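Local atomic coordinates of Alpha/beta hydrolase (Streptomyces albidoflavus, PDB entry 6KSU), a protein that probably acts as a penicillin-binding-protein-like cyclase, closing non-ribosomal peptides into macrolactams by heterochiral coupling. Residues T77-E91 with A253-A267. Sequence-based numbering, arbitrary orientation.
Sequences TGFPFGSVTKFLTAE and AAGGLVGSATDLVTA
The ring of Phe81 is gripped on both faces by the segment 253-267. Leu264 sends CD2 over the centre of one face, 3.6 Å from the Phe81 ring centroid and 13° off the normal, a clear CH-pi contact; the backbone N of Gly259 lies over the opposite face, toward the rim. With CG anti to its carbonyl carbon (chi1 -71°), Phe81 slides the ring beneath Gly259, where the absence of a side chain makes room for CZ. Leu264 CD2 also meets Val84 CG1 at 3.6 Å, and Leu88 closes the apolar cluster, CD1 against Leu264 CD2 and CD2 against Ala267 CB.

A short antiparallel pairing of 79-80 with 258-259 frames this core; just beyond it, Phe81 N donates to Leu257 O at 2.8 Å in a nearly straight bond. Thr85 shows how one torsion can serve two ends: chi1 -59° sets OG1 to donate to Gly82 O and to accept from Leu257 N (3.1 Å), while CG2 packs on Leu257 CD1. One water joins Gly82 N to the carbonyl of Leu257. Thr89 OG1 meets Ala253 O on a lone pair at 2.9 Å. Lys86 brings NZ above the carbonyl plane of Ala254, 3.1 Å from Ala254 O at the end of helix 252-255, and is also hydrogen-bonded to Asn176 OD1. Ser83 and Lys86 are consistent with an SxxK motif as in penicillin-binding proteins.

Ser83, Lys86, Thr89 and Ala254 touch helix 176-189, whereas Val84, Phe87 and, from helix 261-268, Leu264 rest on strand 332-339 of the large antiparallel sheet.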
ATOM      1  N   THR A  77      12.429   0.701  17.823  1.00 19.64           N
ATOM      2  CA  THR A  77      12.343  -0.498  17.001  1.00 20.37           C
ATOM      3  C   THR A  77      11.738  -0.184  15.632  1.00 23.08           C
ATOM      4  O   THR A  77      10.692   0.458  15.522  1.00 24.12           O
ATOM      5  CB  THR A  77      11.490  -1.564  17.715  1.00 22.39           C
ATOM      6  OG1 THR A  77      11.900  -1.696  19.082  1.00 25.41           O
ATOM      7  CG2 THR A  77      11.652  -2.902  17.060  1.00 20.82           C
ATOM      8  N   GLY A  78      12.422  -0.642  14.577  1.00 19.59           N
ATOM      9  CA  GLY A  78      11.901  -0.546  13.234  1.00 22.41           C
ATOM     10  C   GLY A  78      11.166  -1.797  12.784  1.00 22.39           C
ATOM     11  O   GLY A  78      11.667  -2.920  12.929  1.00 14.21           O
ATOM     12  N   PHE A  79       9.998  -1.588  12.192  1.00 18.19           N
ATOM     13  CA  PHE A  79       9.133  -2.590  11.599  1.00 19.94           C
ATOM     14  C   PHE A  79       9.105  -2.424  10.085  1.00 20.70           C
ATOM     15  O   PHE A  79       9.219  -1.309   9.575  1.00 19.36           O
ATOM     16  CB  PHE A  79       7.704  -2.450  12.138  1.00 19.07           C
ATOM     17  CG  PHE A  79       7.541  -2.836  13.607  1.00 22.20           C
ATOM     18  CD1 PHE A  79       6.756  -3.932  13.956  1.00 17.14           C
ATOM     19  CD2 PHE A  79       8.120  -2.070  14.627  1.00 19.60           C
ATOM     20  CE1 PHE A  79       6.580  -4.295  15.271  1.00 17.17           C
ATOM     21  CE2 PHE A  79       7.957  -2.420  15.970  1.00 20.45           C
ATOM     22  CZ  PHE A  79       7.195  -3.531  16.293  1.00 23.11           C
ATOM     23  N   PRO A  80       8.940  -3.498   9.327  1.00 22.20           N
ATOM     24  CA  PRO A  80       8.787  -3.334   7.868  1.00 18.89           C
ATOM     25  C   PRO A  80       7.532  -2.543   7.543  1.00 18.81           C
ATOM     26  O   PRO A  80       6.432  -2.871   7.992  1.00 20.71           O
ATOM     27  CB  PRO A  80       8.694  -4.769   7.344  1.00 19.01           C
ATOM     28  CG  PRO A  80       8.653  -5.665   8.556  1.00 20.64           C
ATOM     29  CD  PRO A  80       9.055  -4.893   9.753  1.00 15.28           C
ATOM     30  N   PHE A  81       7.704  -1.475   6.764  1.00 20.42           N
ATOM     31  CA  PHE A  81       6.545  -0.717   6.341  1.00 19.65           C
ATOM     32  C   PHE A  81       5.736  -1.462   5.279  1.00 20.74           C
ATOM     33  O   PHE A  81       4.571  -1.120   5.055  1.00 19.46           O
ATOM     34  CB  PHE A  81       6.989   0.641   5.815  1.00 18.40           C
ATOM     35  CG  PHE A  81       7.482   1.581   6.890  1.00 20.70           C
ATOM     36  CD1 PHE A  81       7.181   1.356   8.248  1.00 13.88           C
ATOM     37  CD2 PHE A  81       8.249   2.694   6.541  1.00 16.87           C
ATOM     38  CE1 PHE A  81       7.600   2.227   9.235  1.00 17.36           C
ATOM     39  CE2 PHE A  81       8.706   3.586   7.529  1.00 19.53           C
ATOM     40  CZ  PHE A  81       8.391   3.356   8.881  1.00 17.19           C
ATOM     41  N   GLY A  82       6.317  -2.473   4.643  1.00 13.71           N
ATOM     42  CA  GLY A  82       5.694  -3.003   3.445  1.00 23.54           C
ATOM     43  C   GLY A  82       5.397  -1.920   2.431  1.00 20.18           C
ATOM     44  O   GLY A  82       6.166  -0.966   2.237  1.00 20.11           O
ATOM     45  N   SER A  83       4.238  -2.044   1.794  1.00 19.50           N
ATOM     46  CA  SER A  83       3.809  -1.079   0.793  1.00 18.06           C
ATOM     47  C   SER A  83       3.587   0.315   1.362  1.00 17.80           C
ATOM     48  O   SER A  83       3.439   1.268   0.578  1.00 20.32           O
ATOM     49  CB  SER A  83       2.534  -1.592   0.127  1.00 17.79           C
ATOM     50  OG  SER A  83       2.880  -2.604  -0.806  1.00 19.61           O
ATOM     51  N   VAL A  84       3.573   0.477   2.691  1.00 15.36           N
ATOM     52  CA  VAL A  84       3.497   1.836   3.224  1.00 20.17           C
ATOM     53  C   VAL A  84       4.719   2.632   2.760  1.00 15.79           C
ATOM     54  O   VAL A  84       4.667   3.864   2.706  1.00 16.82           O
ATOM     55  CB  VAL A  84       3.315   1.835   4.777  1.00 19.99           C
ATOM     56  CG1 VAL A  84       3.299   3.265   5.368  1.00 13.89           C
ATOM     57  CG2 VAL A  84       2.003   1.116   5.181  1.00 19.84           C
ATOM     58  N   THR A  85       5.791   1.935   2.346  1.00 15.58           N
ATOM     59  CA  THR A  85       6.956   2.581   1.744  1.00 18.19           C
ATOM     60  C   THR A  85       6.574   3.537   0.607  1.00 21.09           C
ATOM     61  O   THR A  85       7.286   4.520   0.345  1.00 20.81           O
ATOM     62  CB  THR A  85       7.921   1.496   1.225  1.00 19.30           C
ATOM     63  OG1 THR A  85       8.333   0.632   2.303  1.00 20.72           O
ATOM     64  CG2 THR A  85       9.172   2.128   0.585  1.00 14.55           C
ATOM     65  N   LYS A  86       5.474   3.247  -0.098  1.00 26.56           N
ATOM     66  CA  LYS A  86       5.097   4.052  -1.262  1.00 20.85           C
ATOM     67  C   LYS A  86       4.767   5.484  -0.869  1.00 20.16           C
ATOM     68  O   LYS A  86       4.913   6.408  -1.681  1.00 20.34           O
ATOM     69  CB  LYS A  86       3.895   3.408  -1.974  1.00 16.44           C
ATOM     70  CG  LYS A  86       4.248   2.140  -2.680  1.00 16.89           C
ATOM     71  CD  LYS A  86       3.008   1.422  -3.180  1.00 19.02           C
ATOM     72  CE  LYS A  86       3.439   0.272  -4.059  1.00 18.43           C
ATOM     73  NZ  LYS A  86       3.850  -0.903  -3.234  1.00 17.29           N
ATOM     74  N   PHE A  87       4.301   5.690   0.357  1.00 20.27           N
ATOM     75  CA  PHE A  87       4.022   7.048   0.803  1.00 22.91           C
ATOM     76  C   PHE A  87       5.314   7.853   0.959  1.00 20.60           C
ATOM     77  O   PHE A  87       5.338   9.046   0.667  1.00 21.96           O
ATOM     78  CB  PHE A  87       3.201   6.978   2.091  1.00 20.18           C
ATOM     79  CG  PHE A  87       3.028   8.286   2.810  1.00 15.20           C
ATOM     80  CD1 PHE A  87       2.184   9.262   2.319  1.00 20.35           C
ATOM     81  CD2 PHE A  87       3.644   8.494   4.031  1.00 21.81           C
ATOM     82  CE1 PHE A  87       1.990  10.465   3.003  1.00 21.83           C
ATOM     83  CE2 PHE A  87       3.462   9.691   4.721  1.00 22.66           C
ATOM     84  CZ  PHE A  87       2.634  10.679   4.198  1.00 21.03           C
ATOM     85  N   LEU A  88       6.409   7.209   1.339  1.00 17.81           N
ATOM     86  CA  LEU A  88       7.659   7.954   1.481  1.00 20.57           C
ATOM     87  C   LEU A  88       8.330   8.146   0.134  1.00 20.49           C
ATOM     88  O   LEU A  88       8.870   9.225  -0.148  1.00 21.58           O
ATOM     89  CB  LEU A  88       8.569   7.232   2.467  1.00 17.39           C
ATOM     90  CG  LEU A  88       7.739   7.279   3.751  1.00 15.97           C
ATOM     91  CD1 LEU A  88       7.370   5.884   4.234  1.00 15.76           C
ATOM     92  CD2 LEU A  88       8.435   8.076   4.812  1.00 20.82           C
ATOM     93  N   THR A  89       8.263   7.121  -0.717  1.00 20.17           N
ATOM     94  CA  THR A  89       8.714   7.256  -2.094  1.00 21.05           C
ATOM     95  C   THR A  89       7.952   8.368  -2.806  1.00 18.90           C
ATOM     96  O   THR A  89       8.548   9.192  -3.518  1.00 18.86           O
ATOM     97  CB  THR A  89       8.544   5.924  -2.823  1.00 16.94           C
ATOM     98  OG1 THR A  89       9.588   5.050  -2.396  1.00 18.12           O
ATOM     99  CG2 THR A  89       8.628   6.129  -4.361  1.00 17.04           C
ATOM    100  N   ALA A  90       6.625   8.401  -2.628  1.00 19.47           N
ATOM    101  CA  ALA A  90       5.838   9.486  -3.200  1.00 18.50           C
ATOM    102  C   ALA A  90       6.288  10.816  -2.634  1.00 20.54           C
ATOM    103  O   ALA A  90       6.417  11.806  -3.367  1.00 17.76           O
ATOM    104  CB  ALA A  90       4.355   9.289  -2.922  1.00 18.55           C
ATOM    105  N   GLU A  91       6.539  10.849  -1.326  1.00 19.45           N
ATOM    106  CA  GLU A  91       7.003  12.070  -0.700  1.00 22.67           C
ATOM    107  C   GLU A  91       8.354  12.492  -1.272  1.00 19.73           C
ATOM    108  O   GLU A  91       8.590  13.678  -1.532  1.00 21.01           O
ATOM    109  CB  GLU A  91       7.058  11.852   0.806  1.00 19.61           C
ATOM    110  CG  GLU A  91       5.691  12.041   1.520  1.00 19.81           C
ATOM    111  CD  GLU A  91       5.882  12.204   3.041  1.00 21.88           C
ATOM    112  OE1 GLU A  91       6.893  11.688   3.551  1.00 21.49           O
ATOM    113  OE2 GLU A  91       5.063  12.861   3.715  1.00 20.81           O
ATOM    114  N   ALA A 253      11.976   0.297  -3.555  1.00 22.45           N
ATOM    115  CA  ALA A 253      11.255   1.566  -3.646  1.00 20.62           C
ATOM    116  C   ALA A 253       9.749   1.390  -3.483  1.00 22.42           C
ATOM    117  O   ALA A 253       9.028   2.382  -3.288  1.00 21.02           O
ATOM    118  CB  ALA A 253      11.553   2.273  -4.987  1.00 23.46           C
ATOM    119  N   ALA A 254       9.255   0.159  -3.579  1.00 26.46           N
ATOM    120  CA  ALA A 254       7.840  -0.113  -3.390  1.00 23.30           C
ATOM    121  C   ALA A 254       7.510  -0.689  -2.011  1.00 19.64           C
ATOM    122  O   ALA A 254       6.378  -0.523  -1.554  1.00 19.11           O
ATOM    123  CB  ALA A 254       7.337  -1.070  -4.489  1.00 20.68           C
ATOM    124  N   GLY A 255       8.458  -1.338  -1.327  1.00 20.52           N
ATOM    125  CA  GLY A 255       8.120  -1.962  -0.051  1.00 15.55           C
ATOM    126  C   GLY A 255       9.237  -2.213   0.951  1.00 18.24           C
ATOM    127  O   GLY A 255       8.997  -2.847   1.986  1.00 20.27           O
ATOM    128  N   GLY A 256      10.446  -1.738   0.681  1.00 16.16           N
ATOM    129  CA  GLY A 256      11.600  -2.146   1.458  1.00 18.81           C
ATOM    130  C   GLY A 256      12.014  -1.299   2.646  1.00 19.76           C
ATOM    131  O   GLY A 256      13.066  -1.582   3.224  1.00 23.80           O
ATOM    132  N   LEU A 257      11.253  -0.266   3.016  1.00 22.71           N
ATOM    133  CA  LEU A 257      11.583   0.572   4.157  1.00 20.50           C
ATOM    134  C   LEU A 257      11.189  -0.081   5.479  1.00 20.20           C
ATOM    135  O   LEU A 257      10.204  -0.823   5.577  1.00 20.97           O
ATOM    136  CB  LEU A 257      10.898   1.929   4.065  1.00 19.74           C
ATOM    137  CG  LEU A 257      11.817   3.017   3.548  1.00 24.40           C
ATOM    138  CD1 LEU A 257      11.012   4.258   3.197  1.00 33.61           C
ATOM    139  CD2 LEU A 257      12.910   3.303   4.582  1.00 25.05           C
ATOM    140  N   VAL A 258      11.961   0.237   6.510  1.00 21.83           N
ATOM    141  CA  VAL A 258      11.851  -0.358   7.844  1.00 18.06           C
ATOM    142  C   VAL A 258      11.921   0.773   8.865  1.00 19.98           C
ATOM    143  O   VAL A 258      12.928   1.487   8.935  1.00 24.65           O
ATOM    144  CB  VAL A 258      12.978  -1.381   8.091  1.00 21.33           C
ATOM    145  CG1 VAL A 258      12.969  -1.904   9.543  1.00 18.20           C
ATOM    146  CG2 VAL A 258      12.901  -2.537   7.041  1.00 21.06           C
ATOM    147  N   GLY A 259      10.856   0.973   9.623  1.00 17.47           N
ATOM    148  CA  GLY A 259      10.886   2.023  10.619  1.00 20.56           C
ATOM    149  C   GLY A 259       9.736   1.904  11.584  1.00 20.56           C
ATOM    150  O   GLY A 259       9.035   0.887  11.623  1.00 18.52           O
ATOM    151  N   SER A 260       9.510   2.981  12.323  1.00 14.62           N
ATOM    152  CA  SER A 260       8.597   2.948  13.451  1.00 18.57           C
ATOM    153  C   SER A 260       7.256   3.584  13.129  1.00 15.98           C
ATOM    154  O   SER A 260       7.119   4.402  12.219  1.00 18.26           O
ATOM    155  CB  SER A 260       9.199   3.676  14.652  1.00 19.46           C
ATOM    156  OG  SER A 260       8.860   5.034  14.555  1.00 23.94           O
ATOM    157  N   ALA A 261       6.272   3.244  13.954  1.00 19.76           N
ATOM    158  CA  ALA A 261       5.004   3.965  13.931  1.00 22.06           C
ATOM    159  C   ALA A 261       5.234   5.462  14.007  1.00 16.21           C
ATOM    160  O   ALA A 261       4.588   6.236  13.300  1.00 17.07           O
ATOM    161  CB  ALA A 261       4.119   3.513  15.103  1.00 13.42           C
ATOM    162  N   THR A 262       6.142   5.890  14.888  1.00 17.84           N
ATOM    163  CA  THR A 262       6.367   7.314  15.112  1.00 20.37           C
ATOM    164  C   THR A 262       7.007   7.973  13.896  1.00 22.41           C
ATOM    165  O   THR A 262       6.694   9.126  13.577  1.00 22.07           O
ATOM    166  CB  THR A 262       7.232   7.497  16.361  1.00 21.51           C
ATOM    167  OG1 THR A 262       6.427   7.231  17.509  1.00 18.72           O
ATOM    168  CG2 THR A 262       7.799   8.928  16.472  1.00 22.38           C
ATOM    169  N   ASP A 263       7.915   7.259  13.218  1.00 17.57           N
ATOM    170  CA  ASP A 263       8.473   7.743  11.952  1.00 20.70           C
ATOM    171  C   ASP A 263       7.364   8.063  10.938  1.00 19.82           C
ATOM    172  O   ASP A 263       7.384   9.118  10.294  1.00 19.66           O
ATOM    173  CB  ASP A 263       9.462   6.707  11.366  1.00 17.87           C
ATOM    174  CG  ASP A 263      10.707   6.498  12.238  1.00 21.22           C
ATOM    175  OD1 ASP A 263      11.000   7.374  13.092  1.00 25.19           O
ATOM    176  OD2 ASP A 263      11.406   5.463  12.079  1.00 14.67           O
ATOM    177  N   LEU A 264       6.374   7.162  10.800  1.00 15.66           N
ATOM    178  CA  LEU A 264       5.312   7.361   9.820  1.00 18.52           C
ATOM    179  C   LEU A 264       4.441   8.549  10.180  1.00 19.07           C
ATOM    180  O   LEU A 264       3.985   9.281   9.290  1.00 17.60           O
ATOM    181  CB  LEU A 264       4.437   6.113   9.699  1.00 18.01           C
ATOM    182  CG  LEU A 264       4.999   4.848   9.060  1.00 17.54           C
ATOM    183  CD1 LEU A 264       3.931   3.744   9.112  1.00 18.18           C
ATOM    184  CD2 LEU A 264       5.431   5.078   7.618  1.00 17.03           C
ATOM    185  N   VAL A 265       4.153   8.725  11.470  1.00 18.11           N
ATOM    186  CA  VAL A 265       3.403   9.906  11.900  1.00 18.60           C
ATOM    187  C   VAL A 265       4.205  11.175  11.602  1.00 22.53           C
ATOM    188  O   VAL A 265       3.658  12.187  11.149  1.00 21.93           O
ATOM    189  CB  VAL A 265       3.035   9.784  13.394  1.00 21.18           C
ATOM    190  CG1 VAL A 265       2.467  11.079  13.936  1.00 23.13           C
ATOM    191  CG2 VAL A 265       2.031   8.639  13.602  1.00 21.51           C
ATOM    192  N   THR A 266       5.521  11.122  11.799  1.00 18.78           N
ATOM    193  CA  THR A 266       6.347  12.292  11.533  1.00 19.81           C
ATOM    194  C   THR A 266       6.270  12.681  10.061  1.00 22.58           C
ATOM    195  O   THR A 266       6.055  13.849   9.729  1.00 21.62           O
ATOM    196  CB  THR A 266       7.783  12.004  11.957  1.00 21.47           C
ATOM    197  OG1 THR A 266       7.814  11.720  13.376  1.00 23.44           O
ATOM    198  CG2 THR A 266       8.706  13.175  11.609  1.00 20.12           C
ATOM    199  N   ALA A 267       6.397  11.696   9.158  1.00 20.58           N
ATOM    200  CA  ALA A 267       6.293  11.968   7.724  1.00 22.85           C
ATOM    201  C   ALA A 267       4.912  12.488   7.333  1.00 18.97           C
ATOM    202  O   ALA A 267       4.772  13.167   6.316  1.00 22.27           O
ATOM    203  CB  ALA A 267       6.630  10.708   6.922  1.00 21.94           C
TER
HETATM  204  O   HOH W   1       9.369  -3.240   4.398  1.00 19.54           O